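Telomeric DNA-binding factor trf1 (Schizosaccharomyces pombe, PDB 6K5S) probably binds telomeric or telomere-like DNA repeats and contains an all-helical domain of the TRF family. Local coordinates at residues 110-120 / 161-169. Sequence-based numbering, arbitrary orientation.
Sequences LEVFAPDESNI and HRFLIRRNA
Ser118 O is gripped end-on by both terminal nitrogens of Arg166, a forked bond in which NH2 lies 2.8 Å and NH1 3.1 Å from the one carbonyl oxygen. The oxygen sits almost exactly in the guanidinium plane; NH1 meets it nearly head-on, with a C=O...N angle of 173°. NH2 spends its other hydrogen on Ala114 O, at 2.8 Å and again close to the plane, while a water that accepts from Arg166 NE donates to this same carbonyl. One guanidinium thus ties together the carbonyls at the helix exit and at the far end of the type I' turn from Pro115 to Ser118, a worked example of how a flat cation can organise a loop through its edge. Its faces meet carbon: Ile120 CD1 rests over the centre of one, 3.3 Å from CZ, and Glu117 CA lies over the opposite one. The bend at chi3 (-105°) turns the group in between these two residues, and Leu110 CD1 packs 3.9 Å from Arg166 CD, crosswise, touching Phe163 CE1 as well. Replacing Arg166 by a leucine would probably leave both loop carbonyls without their charged donor and the turn freer to shift. Beyond this, Glu117 CB lies against Arg167 CA, and Arg167 turns its own guanidinium to Glu179. Helix 159-166 closes in a Schellman motif with Asn168 as C-prime residue, and an arginine near that helix end holds the loop that follows helix 102-113, in the all-helical TRF-family domain.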
ATOM      1  N   LEU A 110      24.575  10.614   1.759  1.00 11.81           N
ATOM      2  CA  LEU A 110      24.949  10.288   3.131  1.00 13.68           C
ATOM      3  C   LEU A 110      23.729  10.111   4.032  1.00 12.54           C
ATOM      4  O   LEU A 110      23.758   9.293   4.954  1.00 14.18           O
ATOM      5  CB  LEU A 110      25.883  11.363   3.686  1.00 14.06           C
ATOM      6  CG  LEU A 110      27.265  11.396   3.013  1.00 16.20           C
ATOM      7  CD1 LEU A 110      28.094  12.565   3.528  1.00 17.94           C
ATOM      8  CD2 LEU A 110      28.010  10.075   3.177  1.00 19.56           C
ATOM      9  N   GLU A 111      22.653  10.859   3.795  1.00 13.25           N
ATOM     10  CA  GLU A 111      21.455  10.678   4.603  1.00 16.41           C
ATOM     11  C   GLU A 111      20.803   9.324   4.330  1.00 14.55           C
ATOM     12  O   GLU A 111      20.215   8.718   5.229  1.00 15.32           O
ATOM     13  CB  GLU A 111      20.476  11.820   4.338  1.00 19.10           C
ATOM     14  CG  GLU A 111      19.174  11.689   5.095  1.00 24.81           C
ATOM     15  CD  GLU A 111      19.356  11.906   6.582  1.00 30.04           C
ATOM     16  OE1 GLU A 111      20.091  12.841   6.973  1.00 35.09           O
ATOM     17  OE2 GLU A 111      18.776  11.129   7.363  1.00 33.02           O
ATOM     18  N   VAL A 112      20.948   8.817   3.114  1.00 10.00           N
ATOM     19  CA  VAL A 112      20.345   7.544   2.735  1.00 12.46           C
ATOM     20  C   VAL A 112      21.184   6.372   3.242  1.00 14.08           C
ATOM     21  O   VAL A 112      20.651   5.388   3.757  1.00 11.58           O
ATOM     22  CB  VAL A 112      20.171   7.513   1.199  1.00 12.59           C
ATOM     23  CG1 VAL A 112      19.768   6.123   0.716  1.00 14.68           C
ATOM     24  CG2 VAL A 112      19.146   8.550   0.773  1.00 12.00           C
ATOM     25  N   PHE A 113      22.515   6.463   3.134  1.00 12.75           N
ATOM     26  CA  PHE A 113      23.369   5.323   3.447  1.00 12.60           C
ATOM     27  C   PHE A 113      24.037   5.418   4.807  1.00 15.67           C
ATOM     28  O   PHE A 113      24.450   4.384   5.338  1.00 15.22           O
ATOM     29  CB  PHE A 113      24.449   5.157   2.366  1.00 16.76           C
ATOM     30  CG  PHE A 113      23.907   4.686   1.048  1.00 17.01           C
ATOM     31  CD1 PHE A 113      23.405   5.590   0.139  1.00 14.27           C
ATOM     32  CD2 PHE A 113      23.888   3.333   0.731  1.00 18.79           C
ATOM     33  CE1 PHE A 113      22.899   5.162  -1.083  1.00 16.95           C
ATOM     34  CE2 PHE A 113      23.383   2.890  -0.483  1.00 21.07           C
ATOM     35  CZ  PHE A 113      22.877   3.807  -1.392  1.00 19.35           C
ATOM     36  N   ALA A 114      24.146   6.616   5.380  1.00 13.43           N
ATOM     37  CA  ALA A 114      24.713   6.820   6.716  1.00 18.18           C
ATOM     38  C   ALA A 114      23.808   7.748   7.531  1.00 14.38           C
ATOM     39  O   ALA A 114      24.201   8.848   7.935  1.00 14.05           O
ATOM     40  CB  ALA A 114      26.129   7.378   6.614  1.00 14.15           C
ATOM     41  N   PRO A 115      22.571   7.345   7.759  1.00 16.21           N
ATOM     42  CA  PRO A 115      21.632   8.229   8.456  1.00 21.21           C
ATOM     43  C   PRO A 115      21.951   8.292   9.941  1.00 22.12           C
ATOM     44  O   PRO A 115      22.654   7.441  10.491  1.00 18.31           O
ATOM     45  CB  PRO A 115      20.272   7.570   8.202  1.00 18.60           C
ATOM     46  CG  PRO A 115      20.608   6.123   8.043  1.00 20.02           C
ATOM     47  CD  PRO A 115      21.974   6.038   7.430  1.00 14.92           C
ATOM     48  N   ASP A 116      21.465   9.362  10.575  1.00 23.44           N
ATOM     49  CA  ASP A 116      21.481   9.499  12.034  1.00 23.56           C
ATOM     50  C   ASP A 116      22.902   9.599  12.596  1.00 23.20           C
ATOM     51  O   ASP A 116      23.207   9.042  13.653  1.00 18.37           O
ATOM     52  CB  ASP A 116      20.717   8.350  12.698  1.00 25.17           C
ATOM     53  CG  ASP A 116      19.303   8.209  12.171  1.00 27.97           C
ATOM     54  OD1 ASP A 116      18.669   9.247  11.891  1.00 30.28           O
ATOM     55  OD2 ASP A 116      18.826   7.058  12.029  1.00 34.01           O
ATOM     56  N   GLU A 117      23.770  10.331  11.898  1.00 20.87           N
ATOM     57  CA  GLU A 117      25.139  10.622  12.325  1.00 21.23           C
ATOM     58  C   GLU A 117      25.959   9.370  12.578  1.00 21.83           C
ATOM     59  O   GLU A 117      26.937   9.403  13.321  1.00 24.66           O
ATOM     60  CB  GLU A 117      25.147  11.538  13.551  1.00 19.00           C
ATOM     61  CG  GLU A 117      24.221  12.706  13.336  1.00 23.17           C
ATOM     62  CD  GLU A 117      24.089  13.604  14.539  1.00 25.91           C
ATOM     63  OE1 GLU A 117      24.789  13.375  15.548  1.00 27.45           O
ATOM     64  OE2 GLU A 117      23.271  14.540  14.466  1.00 26.01           O
ATOM     65  N   SER A 118      25.595   8.265  11.949  1.00 22.72           N
ATOM     66  CA  SER A 118      26.375   7.052  12.074  1.00 21.80           C
ATOM     67  C   SER A 118      27.800   7.264  11.547  1.00 28.06           C
ATOM     68  O   SER A 118      28.116   8.259  10.876  1.00 23.59           O
ATOM     69  CB  SER A 118      25.672   5.911  11.340  1.00 23.73           C
ATOM     70  OG  SER A 118      25.628   6.135   9.942  1.00 22.50           O
ATOM     71  N   ASN A 119      28.676   6.313  11.878  1.00 26.58           N
ATOM     72  CA  ASN A 119      30.055   6.353  11.403  1.00 29.73           C
ATOM     73  C   ASN A 119      30.100   6.117   9.898  1.00 26.28           C
ATOM     74  O   ASN A 119      29.493   5.170   9.396  1.00 25.90           O
ATOM     75  CB  ASN A 119      30.894   5.285  12.109  1.00 30.18           C
ATOM     76  CG  ASN A 119      31.261   5.670  13.521  1.00 34.31           C
ATOM     77  OD1 ASN A 119      31.107   6.824  13.926  1.00 41.01           O
ATOM     78  ND2 ASN A 119      31.759   4.703  14.286  1.00 39.42           N
ATOM     79  N   ILE A 120      30.822   6.965   9.175  1.00 27.09           N
ATOM     80  CA  ILE A 120      31.017   6.729   7.746  1.00 26.42           C
ATOM     81  C   ILE A 120      32.041   5.618   7.563  1.00 27.52           C
ATOM     82  O   ILE A 120      33.137   5.673   8.129  1.00 28.32           O
ATOM     83  CB  ILE A 120      31.469   8.005   7.030  1.00 22.84           C
ATOM     84  CG1 ILE A 120      30.458   9.128   7.252  1.00 25.93           C
ATOM     85  CG2 ILE A 120      31.619   7.722   5.537  1.00 25.47           C
ATOM     86  CD1 ILE A 120      29.215   8.925   6.476  1.00 23.34           C
ATOM     87  N   HIS A 161      34.377  19.982   6.188  1.00 27.91           N
ATOM     88  CA  HIS A 161      33.382  20.665   7.005  1.00 28.62           C
ATOM     89  C   HIS A 161      32.026  19.988   6.898  1.00 30.97           C
ATOM     90  O   HIS A 161      31.267  19.957   7.874  1.00 27.90           O
ATOM     91  CB  HIS A 161      33.265  22.131   6.600  1.00 31.68           C
ATOM     92  CG  HIS A 161      32.316  22.908   7.458  1.00 37.14           C
ATOM     93  ND1 HIS A 161      31.365  23.759   6.938  1.00 37.81           N
ATOM     94  CD2 HIS A 161      32.163  22.947   8.803  1.00 38.29           C
ATOM     95  CE1 HIS A 161      30.670  24.294   7.926  1.00 40.88           C
ATOM     96  NE2 HIS A 161      31.135  23.818   9.067  1.00 44.77           N
ATOM     97  N   ARG A 162      31.706  19.429   5.729  1.00 25.65           N
ATOM     98  CA  ARG A 162      30.450  18.704   5.600  1.00 28.44           C
ATOM     99  C   ARG A 162      30.435  17.464   6.485  1.00 26.55           C
ATOM    100  O   ARG A 162      29.416  17.167   7.121  1.00 25.55           O
ATOM    101  CB  ARG A 162      30.201  18.337   4.138  1.00 27.90           C
ATOM    102  CG  ARG A 162      29.539  19.440   3.353  1.00 31.49           C
ATOM    103  CD  ARG A 162      28.876  18.891   2.108  1.00 35.10           C
ATOM    104  NE  ARG A 162      29.266  19.641   0.919  1.00 38.56           N
ATOM    105  CZ  ARG A 162      28.453  20.463   0.269  1.00 35.56           C
ATOM    106  NH1 ARG A 162      27.212  20.632   0.709  1.00 38.66           N
ATOM    107  NH2 ARG A 162      28.878  21.110  -0.812  1.00 32.78           N
ATOM    108  N   PHE A 163      31.555  16.730   6.548  1.00 24.85           N
ATOM    109  CA  PHE A 163      31.602  15.541   7.400  1.00 24.62           C
ATOM    110  C   PHE A 163      31.433  15.907   8.870  1.00 26.58           C
ATOM    111  O   PHE A 163      30.758  15.195   9.623  1.00 24.87           O
ATOM    112  CB  PHE A 163      32.917  14.784   7.220  1.00 24.39           C
ATOM    113  CG  PHE A 163      32.978  13.935   5.990  1.00 22.94           C
ATOM    114  CD1 PHE A 163      31.877  13.211   5.570  1.00 26.07           C
ATOM    115  CD2 PHE A 163      34.145  13.862   5.251  1.00 23.47           C
ATOM    116  CE1 PHE A 163      31.932  12.430   4.437  1.00 23.17           C
ATOM    117  CE2 PHE A 163      34.219  13.072   4.119  1.00 25.70           C
ATOM    118  CZ  PHE A 163      33.109  12.355   3.705  1.00 25.20           C
ATOM    119  N   LEU A 164      32.072  16.993   9.308  1.00 26.32           N
ATOM    120  CA  LEU A 164      31.951  17.410  10.702  1.00 27.87           C
ATOM    121  C   LEU A 164      30.523  17.846  11.007  1.00 27.31           C
ATOM    122  O   LEU A 164      29.919  17.403  11.994  1.00 29.33           O
ATOM    123  CB  LEU A 164      32.953  18.535  11.005  1.00 25.24           C
ATOM    124  CG  LEU A 164      34.426  18.101  10.988  1.00 28.86           C
ATOM    125  CD1 LEU A 164      35.418  19.266  11.049  1.00 25.86           C
ATOM    126  CD2 LEU A 164      34.712  17.145  12.123  1.00 27.87           C
ATOM    127  N   ILE A 165      29.961  18.689  10.146  1.00 25.25           N
ATOM    128  CA  ILE A 165      28.588  19.156  10.314  1.00 29.30           C
ATOM    129  C   ILE A 165      27.621  17.985  10.443  1.00 28.47           C
ATOM    130  O   ILE A 165      26.738  17.984  11.311  1.00 28.32           O
ATOM    131  CB  ILE A 165      28.204  20.089   9.146  1.00 29.51           C
ATOM    132  CG1 ILE A 165      28.923  21.434   9.291  1.00 31.85           C
ATOM    133  CG2 ILE A 165      26.704  20.290   9.069  1.00 31.27           C
ATOM    134  CD1 ILE A 165      29.101  21.862  10.722  1.00 34.98           C
ATOM    135  N   ARG A 166      27.771  16.965   9.597  1.00 27.48           N
ATOM    136  CA  ARG A 166      26.734  15.941   9.562  1.00 25.20           C
ATOM    137  C   ARG A 166      26.710  15.085  10.819  1.00 26.58           C
ATOM    138  O   ARG A 166      25.721  14.385  11.043  1.00 27.59           O
ATOM    139  CB  ARG A 166      26.884  15.040   8.337  1.00 24.92           C
ATOM    140  CG  ARG A 166      27.803  13.868   8.567  1.00 26.19           C
ATOM    141  CD  ARG A 166      27.794  12.858   7.437  1.00 22.35           C
ATOM    142  NE  ARG A 166      27.053  11.640   7.762  1.00 19.99           N
ATOM    143  CZ  ARG A 166      27.441  10.737   8.660  1.00 19.74           C
ATOM    144  NH1 ARG A 166      28.570  10.900   9.341  1.00 21.58           N
ATOM    145  NH2 ARG A 166      26.706   9.661   8.872  1.00 18.66           N
ATOM    146  N   ARG A 167      27.759  15.120  11.645  1.00 27.59           N
ATOM    147  CA  ARG A 167      27.752  14.357  12.884  1.00 29.43           C
ATOM    148  C   ARG A 167      27.949  15.251  14.099  1.00 27.69           C
ATOM    149  O   ARG A 167      28.421  14.782  15.134  1.00 27.80           O
ATOM    150  CB  ARG A 167      28.801  13.242  12.851  1.00 23.44           C
ATOM    151  CG  ARG A 167      30.248  13.692  12.676  1.00 26.41           C
ATOM    152  CD  ARG A 167      31.178  12.476  12.738  1.00 24.78           C
ATOM    153  NE  ARG A 167      32.526  12.760  12.251  1.00 25.79           N
ATOM    154  CZ  ARG A 167      33.476  13.341  12.981  1.00 25.67           C
ATOM    155  NH1 ARG A 167      33.220  13.699  14.224  1.00 27.67           N
ATOM    156  NH2 ARG A 167      34.682  13.567  12.472  1.00 28.53           N
ATOM    157  N   ASN A 168      27.615  16.538  13.976  1.00 28.13           N
ATOM    158  CA  ASN A 168      27.549  17.457  15.110  1.00 31.51           C
ATOM    159  C   ASN A 168      28.884  17.567  15.847  1.00 35.16           C
ATOM    160  O   ASN A 168      28.930  17.599  17.081  1.00 31.90           O
ATOM    161  CB  ASN A 168      26.431  17.039  16.067  1.00 35.07           C
ATOM    162  CG  ASN A 168      26.004  18.162  16.985  1.00 39.85           C
ATOM    163  OD1 ASN A 168      26.321  19.334  16.744  1.00 39.22           O
ATOM    164  ND2 ASN A 168      25.296  17.812  18.056  1.00 38.06           N
ATOM    165  N   ALA A 169      29.981  17.637  15.095  1.00 35.70           N
ATOM    166  CA  ALA A 169      31.312  17.770  15.701  1.00 32.11           C
ATOM    167  C   ALA A 169      31.703  19.235  15.899  1.00 36.77           C
ATOM    168  O   ALA A 169      31.585  20.048  14.979  1.00 37.54           O
ATOM    169  CB  ALA A 169      32.350  17.064  14.858  1.00 30.86           C
TER
HETATM  170  O   HOH W   1      24.298  11.548   7.134  1.00 16.15           O